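Local coordinates for protein beta-lactamase YbxI (Bacillus subtilis, PDB 5E2F) that probably hydrolyses the beta-lactam ring of penicillin-type antibiotics, as a class D serine beta-lactamase, at residues A[40-45]-A[64-69]; A[47-52]-A[246-251]. All coordinates share one frame; numbering follows the deposited sequence. Where two conformers were deposited one is given.

How the interactions relate
From the N terminus the chain enters with the loop 40-45, runs through 47-52 into strand 51-57, and returns in strand 62-66. Interaction 1 closes this short loop by laying 40-45 against the aromatic side chains of 64-69, at an outermost strand of the antiparallel sheet. Interaction 2 spans almost 200 residues, bringing strand 239-247 back beside 51-57. The two cross along the chain, because 47-52 lies between the segments of interaction 1. They also touch: Tyr66 O meets Thr52 OG1 and Asn67 ND2 meets Gly51 O, both probable hydrogen bonds. Together they tie the N-terminal loop and three neighbouring strands, 62-66, 51-57 and 239-247, into one end of the sheet.

Interaction 1 of 2, residues A[40-45]-A[64-69]; sequences MNVDDE and FVYNRK. With CA (calcium ion), chain C.
Met40, a selenomethionine, lies over one face of the Phe64 ring. Its CB stands 4.0 Å from Phe64 CD1 and only 9° off the ring normal through the centroid, a CH-pi contact. With CG beside the backbone N and the chain extended at chi2 (173°), the selenium also comes to this ring, Met40 SE lying 4.1 Å from Phe64 CG; this Met-aromatic approach is oblique. The backbone adds a close touch, Met40 O to Phe64 CE1 at 3.3 Å. Val42 reaches the ring at its edge, in the ring plane, with CG2 3.9 Å from Phe64 CE2. The same methyl packs 3.6 Å from Tyr66 CB, thus bridging the two aromatic residues. Phe64 and Tyr66 sit two apart on strand 62-66, an outermost strand of the beta-lactamase sheet, and both point toward the loop. Helix 251-264 backs the loop, with Ile261 against Met40 and Val42. The CG of Tyr66 is anti to the backbone N, which extends the ring toward Asp43. There Asp43 OD1 comes to the ring edge, 3.3 Å from Tyr66 CE2, the carboxylate and ring planes 59° apart. The backbone here is shaped by an Asx turn: Asn41 OD1 accepts from Asp43 N at 3.1 Å, the donor standing above the carbonyl plane. Just beyond, Asp44 OD2 and Glu45 OE2 bind a calcium ion together with three waters, while the other carboxylate oxygen of Glu45 forms a salt bridge with Lys264.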
loop_
_atom_site.group_PDB
_atom_site.type_symbol
_atom_site.label_atom_id
_atom_site.label_comp_id
_atom_site.label_asym_id
_atom_site.label_seq_id
_atom_site.Cartn_x
_atom_site.Cartn_y
_atom_site.Cartn_z
HETATM N N MSE A 40 17.637 4.462 -14.736
HETATM C CA MSE A 40 17.377 5.455 -13.704
HETATM C C MSE A 40 18.434 5.450 -12.618
HETATM O O MSE A 40 19.170 4.474 -12.426
HETATM C CB MSE A 40 16.057 5.110 -13.020
HETATM C CG MSE A 40 14.829 5.391 -13.827
HETATM SE SE MSE A 40 13.317 4.647 -12.832
HETATM C CE MSE A 40 13.196 5.961 -11.462
ATOM N N ASN A 41 18.473 6.544 -11.869
ATOM C CA ASN A 41 19.272 6.640 -10.656
ATOM C C ASN A 41 18.476 7.456 -9.646
ATOM O O ASN A 41 18.006 8.553 -9.968
ATOM C CB ASN A 41 20.639 7.296 -10.916
ATOM C CG ASN A 41 21.558 7.183 -9.711
ATOM O OD1 ASN A 41 21.399 7.910 -8.728
ATOM N ND2 ASN A 41 22.513 6.255 -9.767
ATOM N N VAL A 42 18.359 6.943 -8.420
ATOM C CA VAL A 42 17.584 7.623 -7.381
ATOM C C VAL A 42 18.388 7.836 -6.104
ATOM O O VAL A 42 17.818 8.134 -5.046
ATOM C CB VAL A 42 16.249 6.899 -7.074
ATOM C CG1 VAL A 42 15.403 6.777 -8.328
ATOM C CG2 VAL A 42 16.516 5.533 -6.468
ATOM N N ASP A 43 19.718 7.725 -6.180
ATOM C CA ASP A 43 20.534 7.854 -4.974
ATOM C C ASP A 43 20.220 9.154 -4.244
ATOM O O ASP A 43 20.070 9.169 -3.017
ATOM C CB ASP A 43 22.025 7.877 -5.323
ATOM C CG ASP A 43 22.588 6.536 -5.711
ATOM O OD1 ASP A 43 21.835 5.564 -5.920
ATOM O OD2 ASP A 43 23.837 6.478 -5.830
ATOM N N ASP A 44 20.155 10.267 -4.985
ATOM C CA ASP A 44 20.019 11.565 -4.325
ATOM C C ASP A 44 18.696 11.665 -3.586
ATOM O O ASP A 44 18.609 12.328 -2.552
ATOM C CB ASP A 44 20.103 12.685 -5.356
ATOM C CG ASP A 44 20.081 14.040 -4.733
ATOM O OD1 ASP A 44 20.874 14.260 -3.788
ATOM O OD2 ASP A 44 19.276 14.879 -5.195
ATOM N N GLU A 45 17.652 11.025 -4.101
ATOM C CA GLU A 45 16.331 11.142 -3.500
ATOM C C GLU A 45 16.274 10.419 -2.171
ATOM O O GLU A 45 15.394 10.724 -1.357
ATOM C CB GLU A 45 15.240 10.677 -4.479
ATOM C CG GLU A 45 15.086 11.663 -5.689
ATOM C CD GLU A 45 16.279 11.690 -6.612
ATOM O OE1 GLU A 45 16.625 10.630 -7.169
ATOM O OE2 GLU A 45 16.897 12.770 -6.784
ATOM N N PHE A 64 13.142 -1.408 -12.363
ATOM C CA PHE A 64 14.293 -0.781 -11.740
ATOM C C PHE A 64 14.261 -1.050 -10.237
ATOM O O PHE A 64 13.214 -0.904 -9.601
ATOM C CB PHE A 64 14.264 0.739 -11.970
ATOM C CG PHE A 64 15.306 1.471 -11.166
ATOM C CD1 PHE A 64 16.644 1.426 -11.532
ATOM C CD2 PHE A 64 14.951 2.156 -10.008
ATOM C CE1 PHE A 64 17.607 2.079 -10.774
ATOM C CE2 PHE A 64 15.917 2.814 -9.244
ATOM C CZ PHE A 64 17.249 2.775 -9.627
ATOM N N VAL A 65 15.412 -1.408 -9.658
ATOM C CA VAL A 65 15.528 -1.599 -8.208
ATOM C C VAL A 65 16.729 -0.825 -7.679
ATOM O O VAL A 65 17.845 -0.972 -8.185
ATOM C CB VAL A 65 15.656 -3.085 -7.820
ATOM C CG1 VAL A 65 15.766 -3.209 -6.286
ATOM C CG2 VAL A 65 14.458 -3.884 -8.367
ATOM N N TYR A 66 16.484 0.012 -6.675
ATOM C CA TYR A 66 17.523 0.652 -5.880
ATOM C C TYR A 66 17.607 -0.096 -4.556
ATOM O O TYR A 66 16.584 -0.294 -3.901
ATOM C CB TYR A 66 17.153 2.117 -5.637
ATOM C CG TYR A 66 17.953 2.790 -4.536
ATOM C CD1 TYR A 66 17.410 2.958 -3.264
ATOM C CD2 TYR A 66 19.240 3.253 -4.765
ATOM C CE1 TYR A 66 18.124 3.566 -2.248
ATOM C CE2 TYR A 66 19.952 3.887 -3.764
ATOM C CZ TYR A 66 19.390 4.034 -2.503
ATOM O OH TYR A 66 20.094 4.649 -1.469
ATOM N N ASN A 67 18.816 -0.531 -4.184
ATOM C CA ASN A 67 19.084 -1.255 -2.937
ATOM C C ASN A 67 18.368 -2.611 -2.931
ATOM O O ASN A 67 17.426 -2.861 -2.186
ATOM C CB ASN A 67 18.742 -0.406 -1.700
ATOM C CG ASN A 67 19.275 -1.010 -0.405
ATOM O OD1 ASN A 67 19.806 -2.130 -0.390
ATOM N ND2 ASN A 67 19.138 -0.269 0.691
ATOM N N ARG A 68 18.880 -3.503 -3.780
ATOM C CA ARG A 68 18.252 -4.804 -3.961
ATOM C C ARG A 68 18.272 -5.629 -2.675
ATOM O O ARG A 68 17.340 -6.405 -2.422
ATOM C CB ARG A 68 18.930 -5.537 -5.126
ATOM C CG ARG A 68 18.219 -6.821 -5.500
ATOM C CD ARG A 68 18.762 -7.364 -6.812
ATOM N NE ARG A 68 18.519 -6.479 -7.951
ATOM C CZ ARG A 68 17.414 -6.505 -8.694
ATOM N NH1 ARG A 68 16.434 -7.367 -8.407
ATOM N NH2 ARG A 68 17.287 -5.673 -9.718
ATOM N N LYS A 69 19.326 -5.495 -1.859
ATOM C CA LYS A 69 19.384 -6.274 -0.621
ATOM C C LYS A 69 18.197 -5.927 0.280
ATOM O O LYS A 69 17.498 -6.820 0.781
ATOM C CB LYS A 69 20.714 -6.034 0.096
ATOM C CG LYS A 69 20.816 -6.728 1.442
ATOM C CD LYS A 69 22.047 -6.241 2.200
ATOM C CE LYS A 69 22.124 -6.841 3.601
ATOM N NZ LYS A 69 22.347 -8.311 3.528
HETATM CA CA CA C . 17.252 15.024 -6.489
HETATM O O HOH W 1 15.227 15.342 -7.418
HETATM O O HOH W 2 17.571 17.290 -6.461
HETATM O O HOH W 3 16.177 15.016 -4.366
#

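Interaction 2 of 2, residues A[47-52]-A[246-251]; sequences KDTDGT and NVDDSG. With CA (calcium ion), chain D.
In one of its two conformers, a chi1 of 69° sets Asp248 CG between its own backbone N and carbonyl carbon, folding the carboxylate back over Asp50, whereas chi1 of -55° in Thr49 turns CG2 toward Val247 and Asp248. In that conformer Asp248 OD1 accepts from Asp50 N at 2.9 Å, met from above the carboxylate plane, 51° out of it. In return Asp248 N donates to Asp50 O at 2.9 Å, so backbone and side chain of Asp248 together clasp Asp50. Thr49 CG2 lies 3.7 Å from Val247 CB and closer still to Asp248 OD1. Strands 51-57 and 239-247 begin and end here as an antiparallel pair inside the sheet, 51-57 being next to the outermost strand 62-66. Gly51 and Val247 form a non-hydrogen-bonded pair, with CA atoms 4.0 Å apart. Thr52 and Asn246 form the next, hydrogen-bonded pair: Thr52 N gives to Asn246 O at 2.8 Å and Asn246 N to Thr52 O at 3.1 Å. On their common face Thr52 CG2 packs 3.6 Å from Asn246 OD1, an oxygen that also accepts from Arg70 and Gln75. Past the strand, Asp248 centres an inverse gamma turn, and Ser250 caps helix 251-264. Asp48 O binds a calcium ion directly; two of the ion's waters donate to carboxylates, one to both Asp248 and Asp249, the other to Asp248. Several acidic groups therefore gather here, and their mutual repulsion is probably eased by the calcium ion, in whose second shell the Asp248 and Asp249 carboxylates lie, and by the salt bridge from Asp50 to Arg70.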
loop_
_atom_site.group_PDB
_atom_site.type_symbol
_atom_site.label_atom_id
_atom_site.label_comp_id
_atom_site.label_asym_id
_atom_site.label_seq_id
_atom_site.Cartn_x
_atom_site.Cartn_y
_atom_site.Cartn_z
ATOM N N LYS A 47 18.785 10.667 -0.015
ATOM C CA LYS A 47 19.670 11.397 0.890
ATOM C C LYS A 47 19.252 11.219 2.346
ATOM O O LYS A 47 18.085 11.412 2.713
ATOM C CB LYS A 47 19.653 12.885 0.539
ATOM C CG LYS A 47 20.521 13.706 1.457
ATOM C CD LYS A 47 20.785 15.051 0.831
ATOM C CE LYS A 47 19.626 15.989 1.044
ATOM N NZ LYS A 47 19.851 16.784 2.281
ATOM N N ASP A 48 20.226 10.838 3.172
ATOM C CA ASP A 48 20.070 10.716 4.617
ATOM C C ASP A 48 19.090 9.630 5.024
ATOM O O ASP A 48 18.645 9.607 6.177
ATOM C CB ASP A 48 19.686 12.044 5.283
ATOM C CG ASP A 48 20.757 13.105 5.134
ATOM O OD1 ASP A 48 21.954 12.737 5.110
ATOM O OD2 ASP A 48 20.406 14.304 5.041
ATOM N N THR A 49 18.732 8.720 4.122
ATOM C CA THR A 49 17.754 7.680 4.449
ATOM C C THR A 49 18.275 6.330 3.982
ATOM O O THR A 49 18.893 6.223 2.918
ATOM C CB THR A 49 16.391 7.971 3.751
ATOM O OG1 THR A 49 15.934 9.280 4.105
ATOM C CG2 THR A 49 15.326 6.993 4.148
ATOM N N ASP A 50 18.016 5.297 4.769
ATOM C CA ASP A 50 18.284 3.911 4.383
ATOM C C ASP A 50 16.974 3.351 3.828
ATOM O O ASP A 50 15.988 3.237 4.558
ATOM C CB ASP A 50 18.738 3.122 5.618
ATOM C CG ASP A 50 19.240 1.719 5.293
ATOM O OD1 ASP A 50 18.640 0.967 4.524
ATOM O OD2 ASP A 50 20.298 1.335 5.834
ATOM N N GLY A 51 16.951 3.024 2.543
ATOM C CA GLY A 51 15.691 2.577 1.977
ATOM C C GLY A 51 15.902 1.844 0.671
ATOM O O GLY A 51 17.033 1.636 0.218
ATOM N N THR A 52 14.776 1.464 0.066
ATOM C CA THR A 52 14.782 0.783 -1.221
ATOM C C THR A 52 13.645 1.340 -2.071
ATOM O O THR A 52 12.649 1.870 -1.553
ATOM C CB THR A 52 14.692 -0.744 -1.036
ATOM O OG1 THR A 52 14.661 -1.412 -2.298
ATOM C CG2 THR A 52 13.431 -1.111 -0.252
ATOM N N ASN A 246 10.359 1.875 0.505
ATOM C CA ASN A 246 10.427 1.375 1.872
ATOM C C ASN A 246 11.663 1.996 2.507
ATOM O O ASN A 246 12.721 2.034 1.872
ATOM C CB ASN A 246 10.466 -0.164 1.822
ATOM C CG ASN A 246 10.998 -0.789 3.082
ATOM O OD1 ASN A 246 12.172 -1.158 3.123
ATOM N ND2 ASN A 246 10.152 -0.933 4.108
ATOM N N VAL A 247 11.538 2.507 3.737
ATOM C CA VAL A 247 12.602 3.314 4.333
ATOM C C VAL A 247 12.631 3.131 5.844
ATOM O O VAL A 247 11.639 2.768 6.466
ATOM C CB VAL A 247 12.387 4.827 4.077
ATOM C CG1 VAL A 247 12.533 5.162 2.637
ATOM C CG2 VAL A 247 11.032 5.318 4.613
ATOM N N ASP A 248 13.776 3.490 6.438
ATOM C CA ASP A 248 13.948 3.543 7.890
ATOM C C ASP A 248 13.469 4.878 8.454
ATOM O O ASP A 248 14.178 5.542 9.217
ATOM C CB ASP A 248 15.421 3.305 8.244
ATOM C CG ASP A 248 16.330 4.461 7.828
ATOM O OD1 ASP A 248 15.979 5.221 6.899
ATOM O OD2 ASP A 248 17.407 4.593 8.446
ATOM N N ASP A 249 12.255 5.264 8.103
ATOM C CA ASP A 249 11.714 6.591 8.395
ATOM C C ASP A 249 10.202 6.447 8.295
ATOM O O ASP A 249 9.698 5.330 8.168
ATOM C CB ASP A 249 12.324 7.626 7.435
ATOM C CG ASP A 249 12.390 9.034 8.014
ATOM O OD1 ASP A 249 11.428 9.526 8.645
ATOM O OD2 ASP A 249 13.422 9.697 7.810
ATOM N N SER A 250 9.473 7.552 8.311
ATOM C CA SER A 250 8.014 7.461 8.315
ATOM C C SER A 250 7.451 7.180 6.920
ATOM O O SER A 250 8.120 7.340 5.895
ATOM C CB SER A 250 7.420 8.771 8.797
ATOM O OG SER A 250 7.721 9.775 7.842
ATOM N N GLY A 251 6.178 6.779 6.892
ATOM C CA GLY A 251 5.475 6.633 5.626
ATOM C C GLY A 251 5.337 7.952 4.884
ATOM O O GLY A 251 5.364 7.979 3.653
HETATM CA CA CA D . 18.217 9.101 8.445
HETATM O O HOH W 4 16.195 8.138 7.766
HETATM O O HOH W 5 18.937 6.723 7.877
HETATM O O HOH W 6 16.926 11.068 8.079
#